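Local coordinates for putative phenazine biosynthesis PhzC/PhzF protein (Clostridium difficile, PDB 4DUN), which probably acts as an isomerase of the PhzF family, at residues G175-A180 with C208-Y213; K222-Q227 with G232-C237. All blocks are in the same frame, centred on the assembly; numbering follows the deposited sequence. Where two conformers were deposited one is given.

Interaction 1: G175-A180 with C208-Y213; sequences GIIITA and CNLIPY
Thr-179 and Leu-210 bring segment 175-180, extended strand from Ile-176 on, and helix segment 208-213 closest together, their CA atoms 8.2 Å apart, a spacing bridged by side chains and not by any hydrogen bond between the segments. Along the strand, Ile-177 and Thr-179 turn toward the helix while Ile-178 and Ala-180 turn away from it. The helix is kinked at Pro-212, whose nitrogen makes no bond to the preceding turn; it runs on through the kink, with Tyr-213 N bonded to Asn-209 O at 3.2 Å.

Leu-210 is the helix residue that makes the contact, meeting both strand side chains. Its CG lies anti to the carbonyl carbon (chi1 -66°), and CD2 sits over the gap between Ile-177 and Thr-179. CD2 meets Ile-177 at CG2, 4.2 Å away, in a loose methyl-to-methyl contact. On the other side Leu-210 CD2 lies across the fork of Thr-179, 3.7 Å from OG1, 3.8 Å from CB and 4.0 Å from CG2. Leu-210 also packs on Phe-187 and Ser-189 of the adjoining strand, so it is shared by two strands.

The threonine hydroxyl has its polar needs met by Val-188 O and Trp-214 NE1. Because a carbonyl can only accept, OG1 donates to Val-188 and accepts from the indole, which fixes its rotation and lets it sit buried beside a leucine methyl. The contact is thus apolar helix-on-sheet packing, with its one polar atom tied to a neighbouring strand and to the helix itself.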
loop_
_atom_site.group_PDB
_atom_site.type_symbol
_atom_site.label_atom_id
_atom_site.label_comp_id
_atom_site.label_asym_id
_atom_site.label_seq_id
_atom_site.Cartn_x
_atom_site.Cartn_y
_atom_site.Cartn_z
ATOM N N GLY A 175 -16.369 3.329 -14.087
ATOM C CA GLY A 175 -16.688 3.006 -12.707
ATOM C C GLY A 175 -18.174 2.800 -12.508
ATOM O O GLY A 175 -18.986 3.141 -13.375
ATOM N N ILE A 176 -18.528 2.237 -11.361
ATOM C CA ILE A 176 -19.917 1.971 -10.988
ATOM C C ILE A 176 -20.221 2.820 -9.767
ATOM O O ILE A 176 -19.586 2.651 -8.719
ATOM C CB ILE A 176 -20.190 0.454 -10.721
ATOM C CG1 ILE A 176 -19.651 -0.474 -11.859
ATOM C CG2 ILE A 176 -21.665 0.196 -10.384
ATOM C CD1 ILE A 176 -20.219 -0.243 -13.310
ATOM N N ILE A 177 -21.215 3.700 -9.906
ATOM C CA ILE A 177 -21.644 4.597 -8.845
ATOM C C ILE A 177 -22.999 4.146 -8.297
ATOM O O ILE A 177 -23.918 3.865 -9.078
ATOM C CB ILE A 177 -21.744 6.065 -9.382
ATOM C CG1 ILE A 177 -20.392 6.608 -9.922
ATOM C CG2 ILE A 177 -22.365 7.029 -8.334
ATOM C CD1 ILE A 177 -20.562 7.863 -10.768
ATOM N N ILE A 178 -23.138 4.128 -6.966
ATOM C CA ILE A 178 -24.422 3.914 -6.320
ATOM C C ILE A 178 -24.719 5.222 -5.575
ATOM O O ILE A 178 -23.803 5.827 -5.026
ATOM C CB ILE A 178 -24.514 2.637 -5.443
ATOM C CG1 ILE A 178 -23.482 2.656 -4.287
ATOM C CG2 ILE A 178 -24.415 1.365 -6.303
ATOM C CD1 ILE A 178 -23.663 1.516 -3.242
ATOM N N THR A 179 -25.955 5.724 -5.644
ATOM C CA THR A 179 -26.254 7.019 -5.020
ATOM C C THR A 179 -27.656 7.017 -4.415
ATOM O O THR A 179 -28.508 6.253 -4.854
ATOM C CB THR A 179 -26.077 8.170 -6.069
ATOM O OG1 THR A 179 -26.173 9.434 -5.420
ATOM C CG2 THR A 179 -27.102 8.111 -7.205
ATOM N N ALA A 180 -27.889 7.880 -3.405
ATOM C CA ALA A 180 -29.213 8.049 -2.777
ATOM C C ALA A 180 -29.237 9.364 -2.032
ATOM O O ALA A 180 -28.184 9.991 -1.889
ATOM C CB ALA A 180 -29.501 6.894 -1.810
ATOM N N CYS A 208 -19.360 15.498 -11.220
ATOM C CA CYS A 208 -19.737 16.154 -12.488
ATOM C C CYS A 208 -21.148 15.739 -12.900
ATOM O O CYS A 208 -21.859 16.530 -13.508
ATOM C CB CYS A 208 -18.742 15.815 -13.587
ATOM S SG CYS A 208 -17.108 16.503 -13.291
ATOM N N ASN A 209 -21.523 14.481 -12.607
ATOM C CA ASN A 209 -22.851 13.940 -12.885
ATOM C C ASN A 209 -23.779 14.081 -11.699
ATOM O O ASN A 209 -24.956 14.369 -11.884
ATOM C CB ASN A 209 -22.793 12.446 -13.227
ATOM C CG ASN A 209 -21.814 12.009 -14.286
ATOM O OD1 ASN A 209 -21.153 10.989 -14.121
ATOM N ND2 ASN A 209 -21.763 12.694 -15.429
ATOM N N LEU A 210 -23.284 13.772 -10.485
ATOM C CA LEU A 210 -24.136 13.727 -9.300
ATOM C C LEU A 210 -24.688 15.087 -8.942
ATOM O O LEU A 210 -25.857 15.171 -8.553
ATOM C CB LEU A 210 -23.400 13.102 -8.090
ATOM C CG LEU A 210 -23.036 11.611 -8.227
ATOM C CD1 LEU A 210 -22.128 11.169 -7.073
ATOM C CD2 LEU A 210 -24.311 10.700 -8.316
ATOM N N ILE A 211 -23.886 16.156 -9.120
ATOM C CA ILE A 211 -24.318 17.522 -8.784
ATOM C C ILE A 211 -25.511 17.945 -9.681
ATOM O O ILE A 211 -26.546 18.264 -9.092
ATOM C CB ILE A 211 -23.171 18.551 -8.802
ATOM C CG1 ILE A 211 -22.154 18.249 -7.644
ATOM C CG2 ILE A 211 -23.714 19.986 -8.737
ATOM C CD1 ILE A 211 -20.838 19.059 -7.743
ATOM N N PRO A 212 -25.449 17.955 -11.050
ATOM C CA PRO A 212 -26.643 18.364 -11.820
ATOM C C PRO A 212 -27.828 17.450 -11.542
ATOM O O PRO A 212 -28.958 17.933 -11.462
ATOM C CB PRO A 212 -26.194 18.263 -13.290
ATOM C CG PRO A 212 -24.986 17.357 -13.268
ATOM C CD PRO A 212 -24.316 17.651 -11.950
ATOM N N TYR A 213 -27.581 16.155 -11.370
ATOM C CA TYR A 213 -28.684 15.247 -11.090
ATOM C C TYR A 213 -29.419 15.514 -9.774
ATOM O O TYR A 213 -30.633 15.621 -9.764
ATOM C CB TYR A 213 -28.235 13.785 -11.117
ATOM C CG TYR A 213 -29.347 12.877 -10.672
ATOM C CD1 TYR A 213 -30.350 12.501 -11.548
ATOM C CD2 TYR A 213 -29.435 12.453 -9.364
ATOM C CE1 TYR A 213 -31.398 11.695 -11.131
ATOM C CE2 TYR A 213 -30.466 11.658 -8.938
ATOM C CZ TYR A 213 -31.450 11.275 -9.820
ATOM O OH TYR A 213 -32.482 10.480 -9.373
#

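Interaction 2: K222-Q227 with G232-C237; sequences KMVAAQ and GGIIQC
Strands 222-227 and 233-237 form an antiparallel beta hairpin packed against helix 207-218, their axes 4.7 Å apart at closest approach, with 155° between their N-to-C directions. Three hydrogen-bonded pairs, Met-223 with Cys-237, Ala-225 with Ile-235 and Gln-227 with Gly-233, supply six backbone bonds. All are close to 2.9 Å, as between Met-223 N and Cys-237 O.

One face carries Met-223, Ala-225, Ile-235 and Cys-237, and meets the helix through Ser-215, His-207 and Ile-211. Here Cys-237 SG reaches diagonally to Ala-225 CB at 4.0 Å, while Ile-235 swings its CD1 back over the partner strand, 3.7 Å from Ala-225 O and 4.1 Å from Gln-227 CB. Gln-227 leaves the same face with CG anti to the backbone N (chi1 -170°). Its side chain lies about 9 Å from the bound nickel ion and about 12 Å from the side chain of Glu-47, the predicted active-site residue.

Val-224, Ala-226, Ile-234 and Gln-236 occupy the other face. Ile-234 CD1 touches Ala-226 CB at 3.9 Å. Gln-236 bends at chi2 (-56°) and lays its amide alongside Val-224 CG2 in one of that valine's two modelled positions.

The helix-side face is thus mostly apolar, with Ala-225 set among the larger Met-223, Ile-235 and Cys-237, and both polar atoms of the buried Gln-227 amide are satisfied by backbone, at Asp-200 O and Thr-203 N.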
loop_
_atom_site.group_PDB
_atom_site.type_symbol
_atom_site.label_atom_id
_atom_site.label_comp_id
_atom_site.label_asym_id
_atom_site.label_seq_id
_atom_site.Cartn_x
_atom_site.Cartn_y
_atom_site.Cartn_z
ATOM N N LYS A 222 -26.541 24.781 -4.076
ATOM C CA LYS A 222 -25.460 24.494 -3.129
ATOM C C LYS A 222 -25.864 23.304 -2.309
ATOM O O LYS A 222 -26.955 23.301 -1.732
ATOM C CB LYS A 222 -25.168 25.693 -2.221
ATOM C CG LYS A 222 -24.430 26.837 -2.902
ATOM C CD LYS A 222 -24.041 27.940 -1.914
ATOM C CE LYS A 222 -22.806 27.623 -1.098
ATOM N NZ LYS A 222 -22.477 28.725 -0.158
ATOM N N MET A 223 -25.012 22.285 -2.275
ATOM C CA MET A 223 -25.290 21.036 -1.570
ATOM C C MET A 223 -24.057 20.481 -0.913
ATOM O O MET A 223 -22.933 20.870 -1.258
ATOM C CB MET A 223 -25.821 19.968 -2.570
ATOM C CG MET A 223 -27.165 20.291 -3.196
ATOM S SD MET A 223 -27.615 19.117 -4.499
ATOM C CE MET A 223 -26.517 19.693 -5.846
ATOM N N VAL A 224 -24.256 19.557 0.035
ATOM C CA VAL A 224 -23.163 18.826 0.657
ATOM C C VAL A 224 -23.409 17.349 0.334
ATOM O O VAL A 224 -24.552 16.878 0.384
ATOM C CB VAL A 224 -22.945 19.113 2.173
ATOM C CG1 VAL A 224 -24.070 18.542 3.042
ATOM C CG2 VAL A 224 -21.574 18.605 2.632
ATOM N N ALA A 225 -22.348 16.652 -0.057
ATOM C CA ALA A 225 -22.394 15.234 -0.408
ATOM C C ALA A 225 -21.422 14.461 0.451
ATOM O O ALA A 225 -20.390 14.992 0.872
ATOM C CB ALA A 225 -22.041 15.048 -1.879
ATOM N N ALA A 226 -21.734 13.206 0.692
ATOM C CA ALA A 226 -20.822 12.316 1.404
ATOM C C ALA A 226 -20.523 11.145 0.501
ATOM O O ALA A 226 -21.382 10.719 -0.278
ATOM C CB ALA A 226 -21.438 11.835 2.727
ATOM N N GLN A 227 -19.298 10.662 0.556
ATOM C CA GLN A 227 -18.902 9.444 -0.137
ATOM C C GLN A 227 -18.741 8.432 0.976
ATOM O O GLN A 227 -17.887 8.621 1.846
ATOM C CB GLN A 227 -17.641 9.622 -1.005
ATOM C CG GLN A 227 -17.440 8.379 -1.882
ATOM C CD GLN A 227 -16.754 8.658 -3.187
ATOM O OE1 GLN A 227 -16.929 9.722 -3.804
ATOM N NE2 GLN A 227 -15.965 7.692 -3.651
ATOM N N GLY A 232 -14.375 7.346 4.121
ATOM C CA GLY A 232 -15.414 8.365 4.004
ATOM C C GLY A 232 -14.915 9.713 3.551
ATOM O O GLY A 232 -13.805 10.131 3.887
ATOM N N GLY A 233 -15.742 10.393 2.778
ATOM C CA GLY A 233 -15.395 11.721 2.297
ATOM C C GLY A 233 -16.557 12.680 2.341
ATOM O O GLY A 233 -17.711 12.260 2.309
ATOM N N ILE A 234 -16.240 13.968 2.466
ATOM C CA ILE A 234 -17.221 15.046 2.446
ATOM C C ILE A 234 -16.848 15.953 1.290
ATOM O O ILE A 234 -15.687 16.355 1.173
ATOM C CB ILE A 234 -17.312 15.806 3.797
ATOM C CG1 ILE A 234 -17.782 14.863 4.959
ATOM C CG2 ILE A 234 -18.197 17.057 3.664
ATOM C CD1 ILE A 234 -19.301 14.347 4.874
ATOM N N ILE A 235 -17.832 16.248 0.426
ATOM C CA ILE A 235 -17.634 17.067 -0.766
ATOM C C ILE A 235 -18.616 18.213 -0.770
ATOM O O ILE A 235 -19.834 17.980 -0.742
ATOM C CB ILE A 235 -17.789 16.232 -2.082
ATOM C CG1 ILE A 235 -16.983 14.898 -2.059
ATOM C CG2 ILE A 235 -17.424 17.098 -3.307
ATOM C CD1 ILE A 235 -17.757 13.674 -1.405
ATOM N N GLN A 236 -18.095 19.439 -0.826
ATOM C CA GLN A 236 -18.917 20.650 -0.953
ATOM C C GLN A 236 -19.186 20.809 -2.436
ATOM O O GLN A 236 -18.238 20.747 -3.239
ATOM C CB GLN A 236 -18.239 21.908 -0.356
ATOM C CG GLN A 236 -17.776 21.789 1.098
ATOM C CD GLN A 236 -18.863 21.393 2.064
ATOM O OE1 GLN A 236 -20.020 21.831 1.974
ATOM N NE2 GLN A 236 -18.511 20.536 3.009
ATOM N N CYS A 237 -20.463 20.961 -2.796
ATOM C CA CYS A 237 -20.963 20.977 -4.170
ATOM C C CYS A 237 -21.689 22.245 -4.478
ATOM O O CYS A 237 -22.527 22.679 -3.681
ATOM C CB CYS A 237 -21.903 19.796 -4.387
ATOM S SG CYS A 237 -21.131 18.180 -4.161
#

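In the fold
The two contacts follow one another along the chain, interaction 1 closing before interaction 2 opens, with centres 12 Å apart. Helix 207-218 is followed, after a short link, by strand 222-227, and strand 187-193 pairs with both 176-181 and 222-227. The helix serves both: Leu-210 faces interaction 1, whereas Ile-211 turns to the hairpin, with its CD1 3.6 Å from Cys-237 CB and its O 3.5 Å from Met-223 CE. Strands therefore wrap different sides of one helix, consistent with a lobe of the DAP epimerase-like fold. Interaction 1 is wholly buried, and the helix-side face of interaction 2 joins the same packing; the side chains of Gln-227 and Ile-177 lie about 9 and 12 Å from the nickel ion.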